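Local coordinates for ribosomal RNA processing protein 6 (Trypanosoma brucei brucei, PDB 4NLC) that degrades RNA from the 3' end as a 3'-5' exoribonuclease, probably as part of the nuclear exosome, this chain holding the enzyme's catalytic core, at residues 20-25 / 163-168; 37-42 / 262-267; 292-297 / 324-329; 335-340 / 349-354. The protein carries 1 engineered substitution. All blocks are in the same frame, centred on the assembly; numbering follows the deposited sequence.

Contact 1 of 4, residues 20-25 / 163-168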
# COMPACT_ATOMS: atom_id res chain seq x y z
N PHE A 20 -8.91 3.02 12.97
CA PHE A 20 -8.37 1.68 12.72
C PHE A 20 -7.95 0.99 14.01
O PHE A 20 -7.22 1.58 14.80
CB PHE A 20 -7.22 1.71 11.68
CG PHE A 20 -6.51 0.40 11.43
CD1 PHE A 20 -7.12 -0.62 10.71
CD2 PHE A 20 -5.22 0.18 11.91
CE1 PHE A 20 -6.46 -1.84 10.48
CE2 PHE A 20 -4.55 -1.02 11.64
CZ PHE A 20 -5.18 -2.03 10.94
N ARG A 21 -8.43 -0.23 14.23
CA ARG A 21 -8.06 -1.04 15.39
C ARG A 21 -7.34 -2.27 14.86
O ARG A 21 -7.95 -3.08 14.15
CB ARG A 21 -9.27 -1.45 16.23
CG ARG A 21 -8.86 -2.16 17.52
CD ARG A 21 -10.02 -2.78 18.28
NE ARG A 21 -10.95 -1.77 18.79
CZ ARG A 21 -10.82 -1.15 19.96
NH1 ARG A 21 -9.79 -1.43 20.76
NH2 ARG A 21 -11.72 -0.25 20.35
N PRO A 22 -6.02 -2.41 15.12
CA PRO A 22 -5.30 -3.55 14.54
C PRO A 22 -5.49 -4.87 15.28
O PRO A 22 -5.46 -4.90 16.50
CB PRO A 22 -3.83 -3.10 14.61
CG PRO A 22 -3.78 -2.18 15.76
CD PRO A 22 -5.12 -1.52 15.87
N VAL A 23 -5.71 -5.94 14.53
CA VAL A 23 -5.76 -7.32 15.02
C VAL A 23 -4.42 -7.85 14.50
O VAL A 23 -4.13 -7.69 13.31
CB VAL A 23 -6.97 -8.14 14.48
CG1 VAL A 23 -6.84 -9.61 14.87
CG2 VAL A 23 -8.29 -7.57 14.98
N TYR A 24 -3.59 -8.42 15.39
CA TYR A 24 -2.26 -8.86 14.97
C TYR A 24 -1.74 -10.07 15.77
O TYR A 24 -2.14 -10.30 16.92
CB TYR A 24 -1.26 -7.68 15.08
CG TYR A 24 -1.06 -7.23 16.51
CD1 TYR A 24 -2.01 -6.43 17.15
CD2 TYR A 24 0.02 -7.69 17.26
CE1 TYR A 24 -1.89 -6.10 18.50
CE2 TYR A 24 0.19 -7.30 18.59
CZ TYR A 24 -0.78 -6.53 19.21
OH TYR A 24 -0.64 -6.20 20.53
N TYR A 25 -0.76 -10.77 15.19
CA TYR A 25 -0.11 -11.92 15.77
C TYR A 25 1.34 -11.65 16.16
O TYR A 25 2.07 -10.94 15.45
CB TYR A 25 -0.20 -13.10 14.81
CG TYR A 25 -1.60 -13.68 14.69
CD1 TYR A 25 -2.59 -13.01 13.96
CD2 TYR A 25 -1.92 -14.90 15.27
CE1 TYR A 25 -3.87 -13.55 13.84
CE2 TYR A 25 -3.19 -15.46 15.12
CZ TYR A 25 -4.16 -14.78 14.41
OH TYR A 25 -5.41 -15.34 14.28
N GLY A 163 -1.85 -7.19 9.81
CA GLY A 163 -1.33 -6.98 11.16
C GLY A 163 0.16 -7.28 11.25
O GLY A 163 0.63 -7.80 12.27
N LEU A 164 0.93 -6.94 10.17
CA LEU A 164 2.39 -7.13 10.08
C LEU A 164 3.16 -5.83 10.33
O LEU A 164 2.80 -4.76 9.82
CB LEU A 164 2.82 -7.81 8.76
CG LEU A 164 2.38 -9.28 8.59
CD1 LEU A 164 2.70 -9.81 7.20
CD2 LEU A 164 3.03 -10.15 9.63
N TYR A 165 4.23 -5.93 11.14
CA TYR A 165 5.09 -4.85 11.61
C TYR A 165 6.58 -5.21 11.47
O TYR A 165 6.98 -6.35 11.77
CB TYR A 165 4.75 -4.52 13.07
CG TYR A 165 3.30 -4.13 13.27
CD1 TYR A 165 2.33 -5.09 13.52
CD2 TYR A 165 2.91 -2.79 13.21
CE1 TYR A 165 0.99 -4.74 13.70
CE2 TYR A 165 1.58 -2.43 13.43
CZ TYR A 165 0.62 -3.41 13.63
OH TYR A 165 -0.68 -3.04 13.82
N ILE A 166 7.39 -4.21 11.04
CA ILE A 166 8.80 -4.39 10.73
C ILE A 166 9.74 -3.93 11.85
O ILE A 166 9.82 -2.75 12.17
CB ILE A 166 9.15 -3.73 9.37
CG1 ILE A 166 8.05 -3.99 8.32
CG2 ILE A 166 10.49 -4.26 8.87
CD1 ILE A 166 7.87 -2.81 7.27
N VAL A 167 10.46 -4.89 12.43
CA VAL A 167 11.49 -4.67 13.43
C VAL A 167 12.80 -4.73 12.61
O VAL A 167 13.10 -5.74 11.97
CB VAL A 167 11.44 -5.73 14.57
CG1 VAL A 167 12.66 -5.63 15.48
CG2 VAL A 167 10.15 -5.61 15.38
N ASN A 168 13.53 -3.62 12.58
CA ASN A 168 14.76 -3.43 11.83
C ASN A 168 14.53 -3.35 10.31
O ASN A 168 15.05 -4.13 9.50
CB ASN A 168 15.87 -4.41 12.20
CG ASN A 168 16.64 -3.91 13.39
OD1 ASN A 168 16.76 -2.69 13.63
ND2 ASN A 168 17.16 -4.82 14.17
O HOH W 1 2.76 -8.86 13.68
O HOH W 2 -0.37 -10.40 12.36
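Pro22 meets Tyr165, and the backbone of Val23 and Tyr24 lies against Gly163. The phenol of Tyr165 ends against the proline ring in a close van der Waals contact of its hydroxyl oxygen, with OH 3.2 Å from Pro22 CB, the two side chains crossing at about a right angle. Two residues on, in strand 23-25, Tyr24 CB sits near the plane of the Tyr165 ring, at its edge, 4.0 Å from CE1. Tyr24 CG lies between the backbone N and the carbonyl carbon (chi1 65°), and the ring beyond it leads away, to meet those of His32 and Phe41.

The polar part is all backbone and water. Gly163, which follows helix 152-162 at a positive phi of 58°, brings its CA to 3.6 Å from Val23 O in a CA-H...O contact. Its carbonyl oxygen accepts two waters: one also donates to Tyr25 O at 2.8 Å, the other accepts from Tyr25 N at 2.9 Å. Lacking a side chain, Gly163 lets the strand approach until its CA is 4.3 Å from Tyr24 CA.

The 23-25/31-33 hairpin is thus fastened to the end of a helix of the exonuclease domain without direct hydrogen bonds, bridging water serving the backbone of Tyr25.

Contact 2 of 4, residues 37-42 / 262-267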
# COMPACT_ATOMS: atom_id res chain seq x y z
N GLY A 37 -5.07 4.29 17.21
CA GLY A 37 -3.98 5.27 17.36
C GLY A 37 -2.73 4.78 18.08
O GLY A 37 -1.85 5.58 18.39
N VAL A 38 -2.62 3.46 18.34
CA VAL A 38 -1.49 2.84 19.02
C VAL A 38 -0.84 1.79 18.10
O VAL A 38 -1.47 0.82 17.68
CB VAL A 38 -1.87 2.24 20.41
CG1 VAL A 38 -0.65 1.61 21.12
CG2 VAL A 38 -2.53 3.29 21.32
N HIS A 39 0.44 2.00 17.80
CA HIS A 39 1.24 1.04 17.05
C HIS A 39 1.59 -0.04 18.09
O HIS A 39 2.23 0.29 19.10
CB HIS A 39 2.50 1.76 16.56
CG HIS A 39 3.37 0.96 15.65
ND1 HIS A 39 3.93 -0.24 16.05
CD2 HIS A 39 3.84 1.28 14.43
CE1 HIS A 39 4.71 -0.61 15.06
NE2 HIS A 39 4.68 0.27 14.05
N PRO A 40 1.16 -1.31 17.91
CA PRO A 40 1.36 -2.31 18.98
C PRO A 40 2.80 -2.77 19.20
O PRO A 40 3.09 -3.36 20.23
CB PRO A 40 0.43 -3.45 18.59
CG PRO A 40 0.28 -3.33 17.13
CD PRO A 40 0.36 -1.88 16.80
N PHE A 41 3.70 -2.47 18.28
CA PHE A 41 5.11 -2.82 18.47
C PHE A 41 5.99 -1.57 18.72
O PHE A 41 7.20 -1.67 18.63
CB PHE A 41 5.62 -3.69 17.31
CG PHE A 41 5.05 -5.08 17.39
CD1 PHE A 41 5.55 -6.00 18.31
CD2 PHE A 41 3.98 -5.46 16.60
CE1 PHE A 41 4.98 -7.28 18.42
CE2 PHE A 41 3.44 -6.74 16.68
CZ PHE A 41 3.93 -7.64 17.61
N ALA A 42 5.38 -0.42 19.06
CA ALA A 42 6.14 0.83 19.28
C ALA A 42 7.24 0.70 20.33
O ALA A 42 8.37 1.09 20.05
CB ALA A 42 5.21 2.00 19.61
N LEU A 262 7.64 2.98 12.62
CA LEU A 262 6.76 3.43 13.71
C LEU A 262 5.50 4.15 13.22
O LEU A 262 4.60 4.46 14.00
CB LEU A 262 7.55 4.27 14.72
CG LEU A 262 8.59 3.49 15.54
CD1 LEU A 262 9.53 4.44 16.25
CD2 LEU A 262 7.91 2.54 16.54
N GLU A 263 5.40 4.36 11.91
CA GLU A 263 4.21 4.96 11.33
C GLU A 263 3.06 3.96 11.37
O GLU A 263 3.28 2.74 11.35
CB GLU A 263 4.46 5.46 9.92
CG GLU A 263 5.43 6.64 9.94
CD GLU A 263 5.60 7.42 8.66
OE1 GLU A 263 5.05 6.99 7.62
OE2 GLU A 263 6.32 8.44 8.69
N ARG A 264 1.85 4.49 11.49
CA ARG A 264 0.65 3.68 11.61
C ARG A 264 -0.25 3.88 10.43
O ARG A 264 -0.41 5.00 9.93
CB ARG A 264 -0.15 4.09 12.85
CG ARG A 264 0.53 3.88 14.17
CD ARG A 264 -0.35 4.40 15.29
NE ARG A 264 -0.34 5.86 15.35
CZ ARG A 264 -1.32 6.63 14.91
NH1 ARG A 264 -2.42 6.10 14.38
NH2 ARG A 264 -1.22 7.95 15.00
N TYR A 265 -0.91 2.78 10.04
CA TYR A 265 -1.95 2.83 9.04
C TYR A 265 -3.16 3.54 9.72
O TYR A 265 -3.49 3.26 10.88
CB TYR A 265 -2.38 1.40 8.62
CG TYR A 265 -3.61 1.43 7.73
CD1 TYR A 265 -3.54 1.90 6.42
CD2 TYR A 265 -4.88 1.18 8.26
CE1 TYR A 265 -4.69 2.07 5.64
CE2 TYR A 265 -6.03 1.33 7.48
CZ TYR A 265 -5.93 1.76 6.17
OH TYR A 265 -7.04 1.89 5.38
N GLU A 266 -3.85 4.39 8.99
CA GLU A 266 -5.11 4.99 9.47
C GLU A 266 -6.10 4.99 8.33
O GLU A 266 -5.71 5.28 7.19
CB GLU A 266 -4.94 6.37 10.13
CG GLU A 266 -6.18 6.88 10.87
CD GLU A 266 -6.82 5.96 11.90
OE1 GLU A 266 -6.43 6.03 13.09
OE2 GLU A 266 -7.71 5.17 11.53
N LYS A 267 -7.35 4.58 8.62
CA LYS A 267 -8.45 4.48 7.65
C LYS A 267 -8.65 5.80 6.90
O LYS A 267 -8.54 6.86 7.52
CB LYS A 267 -9.77 4.16 8.37
CG LYS A 267 -9.92 2.75 8.92
CD LYS A 267 -11.40 2.44 8.96
CE LYS A 267 -11.75 1.26 9.81
NZ LYS A 267 -13.21 1.06 9.83
O HOH W 3 -5.91 3.85 14.61
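This is a surface contact between two loops: Gly37, His39 and Ala42, on the way from strand 31-33 into helix 42-46, pack on Leu262, Glu263 and Arg264, which follow helix 249-261.

His39 is the centre of it. CG lies anti to the backbone N (chi1 -174°), and the imidazole projects into the other loop, where CD2 comes 3.3 Å from Leu262 O and 3.5 Å from Glu263 O, the latter at the ring edge near its plane. Both nitrogens of the ring are engaged. ND1 accepts from Phe41 N, 3.2 Å away and 6° out of the ring plane, while NE2 is hydrogen-bonded to Ser261 O, a pattern consistent with a neutral ring protonated on NE2.

Arg264 lies alongside, partly exposed. Its CG touches His39 CB at 3.8 Å, and the chain bends at chi3 (-75°), with NE near Gly37. Gly37 O sits above one face of the guanidinium, 3.4 Å from NE, at an angle too poor for a hydrogen bond. At the other end Leu262 CD2 packs on Ala42 CA at 3.7 Å. A water accepts from Gly37 N and donates to Glu266 OE1 at 2.7 Å, and the salt bridge of Glu263 goes to Arg156.

The first loop ends in a type I beta turn, His39 to Ala42, with Phe41 at the N-cap of helix 42-46, packed on the connection from the exonuclease domain toward the HRDC domain, consistent with the Rrp6 layout in which N-terminal residues wrap the catalytic fold.

Contact 3 of 4, residues 292-297 / 324-329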
# COMPACT_ATOMS: atom_id res chain seq x y z
N LEU A 292 -22.89 25.02 -4.78
CA LEU A 292 -21.87 24.69 -3.79
C LEU A 292 -22.41 23.67 -2.79
O LEU A 292 -21.69 22.75 -2.41
CB LEU A 292 -21.35 25.95 -3.07
CG LEU A 292 -20.42 26.87 -3.88
CD1 LEU A 292 -20.19 28.20 -3.17
CD2 LEU A 292 -19.10 26.19 -4.21
N GLN A 293 -23.68 23.83 -2.38
CA GLN A 293 -24.37 22.91 -1.46
C GLN A 293 -24.49 21.54 -2.12
O GLN A 293 -24.23 20.52 -1.48
CB GLN A 293 -25.75 23.47 -1.05
CG GLN A 293 -26.56 22.57 -0.11
CD GLN A 293 -27.98 23.08 0.10
OE1 GLN A 293 -28.23 24.29 0.27
NE2 GLN A 293 -28.93 22.17 0.15
N VAL A 294 -24.87 21.53 -3.42
CA VAL A 294 -24.99 20.31 -4.21
C VAL A 294 -23.61 19.64 -4.38
O VAL A 294 -23.52 18.42 -4.23
CB VAL A 294 -25.75 20.51 -5.55
CG1 VAL A 294 -25.65 19.27 -6.44
CG2 VAL A 294 -27.21 20.84 -5.29
N ALA A 295 -22.55 20.42 -4.64
CA ALA A 295 -21.19 19.86 -4.77
C ALA A 295 -20.80 19.06 -3.51
O ALA A 295 -20.39 17.92 -3.63
CB ALA A 295 -20.17 20.99 -5.00
N ARG A 296 -21.02 19.65 -2.31
CA ARG A 296 -20.69 19.08 -1.01
C ARG A 296 -21.47 17.82 -0.70
O ARG A 296 -20.87 16.81 -0.29
CB ARG A 296 -20.87 20.13 0.09
CG ARG A 296 -20.66 19.60 1.53
CD ARG A 296 -20.79 20.70 2.57
NE ARG A 296 -20.89 20.16 3.93
CZ ARG A 296 -20.80 20.90 5.03
NH1 ARG A 296 -20.60 22.21 4.95
NH2 ARG A 296 -20.89 20.32 6.23
N GLU A 297 -22.80 17.87 -0.90
CA GLU A 297 -23.71 16.75 -0.62
C GLU A 297 -23.49 15.56 -1.56
O GLU A 297 -23.52 14.43 -1.09
CB GLU A 297 -25.18 17.20 -0.59
CG GLU A 297 -25.55 18.19 0.50
CD GLU A 297 -25.56 17.67 1.92
OE1 GLU A 297 -26.15 16.59 2.17
OE2 GLU A 297 -24.99 18.35 2.80
N SER A 324 -20.23 18.15 -12.41
CA SER A 324 -21.27 18.19 -13.44
C SER A 324 -22.68 18.27 -12.84
O SER A 324 -23.50 19.03 -13.33
CB SER A 324 -21.16 16.97 -14.35
OG SER A 324 -21.88 17.22 -15.53
N ILE A 325 -22.95 17.49 -11.78
CA ILE A 325 -24.25 17.48 -11.12
C ILE A 325 -24.47 18.84 -10.46
O ILE A 325 -25.50 19.46 -10.68
CB ILE A 325 -24.40 16.29 -10.12
CG1 ILE A 325 -24.43 14.94 -10.86
CG2 ILE A 325 -25.65 16.47 -9.21
CD1 ILE A 325 -24.45 13.73 -9.97
N ALA A 326 -23.47 19.31 -9.70
CA ALA A 326 -23.47 20.60 -9.02
C ALA A 326 -23.76 21.76 -10.00
O ALA A 326 -24.60 22.59 -9.70
CB ALA A 326 -22.12 20.81 -8.33
N THR A 327 -23.10 21.78 -11.16
CA THR A 327 -23.20 22.85 -12.16
C THR A 327 -24.51 22.81 -12.92
O THR A 327 -25.24 23.80 -12.91
CB THR A 327 -21.98 22.85 -13.11
OG1 THR A 327 -21.95 21.61 -13.79
CG2 THR A 327 -20.66 23.02 -12.38
N LYS A 328 -24.83 21.65 -13.53
CA LYS A 328 -26.03 21.46 -14.34
C LYS A 328 -27.33 21.34 -13.55
O LYS A 328 -28.39 21.55 -14.14
CB LYS A 328 -25.86 20.25 -15.28
CG LYS A 328 -24.80 20.44 -16.38
CD LYS A 328 -24.49 19.10 -17.05
CE LYS A 328 -23.71 19.23 -18.34
NZ LYS A 328 -23.61 17.92 -19.06
N LEU A 329 -27.27 20.95 -12.25
CA LEU A 329 -28.44 20.71 -11.37
C LEU A 329 -29.51 19.80 -12.05
O LEU A 329 -30.63 20.26 -12.29
CB LEU A 329 -29.05 22.03 -10.81
CG LEU A 329 -28.12 22.90 -9.93
CD1 LEU A 329 -28.71 24.30 -9.71
CD2 LEU A 329 -27.81 22.25 -8.58
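Two helices of the HRDC domain pack here, helix 289-309 through Val294 and Ala295 and helix 319-328 through Ile325 and Ala326, with Leu329 just beyond its end. The segments run nearly antiparallel, at 158°, with their axes 8.1 Å apart at closest approach. Small residues make that close spacing possible: Ala295 CA is 4.9 Å from Ala326 CA. Ala295 CB is 3.9 Å from Ala326 CB, which also rests 3.7 Å from Ala295 N.

Val294 does the rest with its two branches. CG1, anti to the backbone N (chi1 171°), reaches in over the helix backbone to 3.6 Å from Ala326 CA and touches Ile325 CG2 at 3.9 Å. CG2, beside the backbone N, meets Leu329 CD2 at 3.6 Å. Leu329 has left the helix at a positive phi, yet its side chain still packs against the valine.

Around this, Val358 of helix 351-359 touches both Ile325 and Leu329, and Leu280 of helix 275-280 lies on Ala295. The side-chain contacts across the pair are apolar, and four of the five touching residues are buried, with methyl groups also resting on backbone at an alanine pair: close antiparallel packing within the helical bundle of an HRDC domain.

Contact 4 of 4, residues 335-340 / 349-354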
# COMPACT_ATOMS: atom_id res chain seq x y z
N GLU A 335 -31.19 12.77 -16.63
CA GLU A 335 -30.27 13.91 -16.59
C GLU A 335 -29.14 13.60 -15.60
O GLU A 335 -27.98 13.89 -15.90
CB GLU A 335 -31.00 15.20 -16.17
CG GLU A 335 -31.65 15.98 -17.29
CD GLU A 335 -32.43 17.20 -16.81
OE1 GLU A 335 -31.84 18.10 -16.16
OE2 GLU A 335 -33.65 17.26 -17.11
N VAL A 336 -29.46 12.98 -14.43
CA VAL A 336 -28.48 12.60 -13.41
C VAL A 336 -27.54 11.54 -14.00
O VAL A 336 -26.32 11.61 -13.80
CB VAL A 336 -29.11 12.12 -12.07
CG1 VAL A 336 -28.02 11.73 -11.06
CG2 VAL A 336 -30.04 13.16 -11.46
N LEU A 337 -28.11 10.57 -14.75
CA LEU A 337 -27.35 9.50 -15.39
C LEU A 337 -26.39 10.03 -16.45
O LEU A 337 -25.29 9.50 -16.57
CB LEU A 337 -28.26 8.40 -15.94
CG LEU A 337 -29.00 7.50 -14.91
CD1 LEU A 337 -29.79 6.44 -15.60
CD2 LEU A 337 -28.03 6.87 -13.87
N LYS A 338 -26.76 11.12 -17.15
CA LYS A 338 -25.92 11.79 -18.15
C LYS A 338 -24.65 12.39 -17.49
O LYS A 338 -23.54 12.10 -17.93
CB LYS A 338 -26.71 12.87 -18.89
CG LYS A 338 -27.61 12.33 -19.98
CD LYS A 338 -28.10 13.45 -20.89
CE LYS A 338 -29.11 12.97 -21.91
NZ LYS A 338 -29.75 14.11 -22.63
N CYS A 339 -24.81 13.16 -16.40
CA CYS A 339 -23.72 13.77 -15.64
C CYS A 339 -22.69 12.73 -15.15
O CYS A 339 -21.49 12.98 -15.21
CB CYS A 339 -24.26 14.59 -14.48
SG CYS A 339 -25.35 15.95 -14.94
N CYS A 340 -23.19 11.56 -14.68
CA CYS A 340 -22.42 10.47 -14.06
C CYS A 340 -21.71 9.50 -15.03
O CYS A 340 -21.11 8.55 -14.56
CB CYS A 340 -23.31 9.70 -13.09
SG CYS A 340 -23.92 10.68 -11.71
N THR A 349 -28.30 2.33 -9.11
CA THR A 349 -29.21 1.82 -8.08
C THR A 349 -29.69 2.96 -7.16
O THR A 349 -30.85 2.94 -6.76
CB THR A 349 -28.64 0.58 -7.32
OG1 THR A 349 -29.48 0.25 -6.23
CG2 THR A 349 -27.26 0.79 -6.78
N ASN A 350 -28.85 3.98 -6.91
CA ASN A 350 -29.21 5.11 -6.05
C ASN A 350 -29.45 6.44 -6.78
O ASN A 350 -29.35 7.50 -6.16
CB ASN A 350 -28.17 5.29 -4.95
CG ASN A 350 -28.02 4.07 -4.08
OD1 ASN A 350 -27.14 3.24 -4.28
ND2 ASN A 350 -28.94 3.90 -3.15
N VAL A 351 -29.85 6.39 -8.07
CA VAL A 351 -30.15 7.57 -8.91
C VAL A 351 -31.22 8.51 -8.30
O VAL A 351 -31.14 9.73 -8.49
CB VAL A 351 -30.50 7.15 -10.37
CG1 VAL A 351 -31.80 6.33 -10.45
CG2 VAL A 351 -30.52 8.33 -11.32
N MET A 352 -32.22 7.93 -7.56
CA MET A 352 -33.31 8.69 -6.94
C MET A 352 -32.83 9.49 -5.73
O MET A 352 -33.36 10.58 -5.46
CB MET A 352 -34.52 7.79 -6.62
CG MET A 352 -35.19 7.19 -7.87
SD MET A 352 -35.50 8.35 -9.26
CE MET A 352 -36.88 9.29 -8.60
N LYS A 353 -31.81 8.97 -5.03
CA LYS A 353 -31.16 9.64 -3.89
C LYS A 353 -30.34 10.85 -4.39
O LYS A 353 -30.39 11.92 -3.78
CB LYS A 353 -30.26 8.64 -3.11
CG LYS A 353 -29.66 9.19 -1.83
CD LYS A 353 -29.93 8.30 -0.61
CE LYS A 353 -28.95 7.15 -0.46
NZ LYS A 353 -29.24 6.34 0.75
N LEU A 354 -29.58 10.67 -5.51
CA LEU A 354 -28.79 11.75 -6.11
C LEU A 354 -29.72 12.85 -6.60
O LEU A 354 -29.46 14.04 -6.40
CB LEU A 354 -27.93 11.24 -7.28
CG LEU A 354 -26.83 10.25 -6.96
CD1 LEU A 354 -26.27 9.65 -8.23
CD2 LEU A 354 -25.71 10.92 -6.22
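Val336 packs against Val351 and Leu354, and Leu337 adds to one side of it. The closest touch is Val336 CG1 to Leu354 CB, 3.8 Å; CG1 lies anti to the backbone N (chi1 180°), and is also 3.9 Å from Leu354 CD1. Val336 CB itself faces Val351 CG2 at 4.1 Å. That same methyl receives Leu337, whose CD2 comes to 3.9 Å, the two side chains crossing at about a right angle. Val351 CG2 therefore sits against two successive residues of helix 333-339. Just past the end of that helix Cys340 SG makes a looser contact, 4.3 Å from Leu354 CD1.

One shell out, Pro330 lies on Val336 and Val343 on Leu337, while Val347 of helix 345-349 touches both Cys340 and Leu354. Trp301 and Ile298 of helix 289-309 touch Leu354 as well. Cys340 pairs in a disulfide with residue 321 in another structure of this protein; here that residue is the engineered Ser321, and the bond is absent. Ser321 OG is hydrogen-bonded to Cys339 O.

Helix 333-339 is thus packed on one side by the start of helix 351-359, through branched aliphatic side chains, and also touches helix 319-328, where Cys339 and Cys340 meet Ile325. The short helix 345-349 lies between the two in the chain and packs beside both.

How the contacts relate
From the N terminus, the segments of contacts 1 and 2 alternate: 20-25, 37-42, 163-168, then 262-267. Their loops therefore cross. Contact 1 ties the N-terminal hairpin to the loop after helix 152-162, while contact 2 ties the loop before helix 42-46 to the connection after helix 249-261. The two touch, with Phe20 N probably hydrogen-bonded to Glu266 OE2 and the Tyr165 ring against His39. Contacts 3 and 4 follow in series within the HRDC domain: contact 3 closes a largely helical stretch of 26 residues, contact 4 one of eight. Their centres are 12 Å apart, touching where helix 319-328 meets helix 333-339. About 41 Å separates the centre of contact 1 from those of contacts 3 and 4.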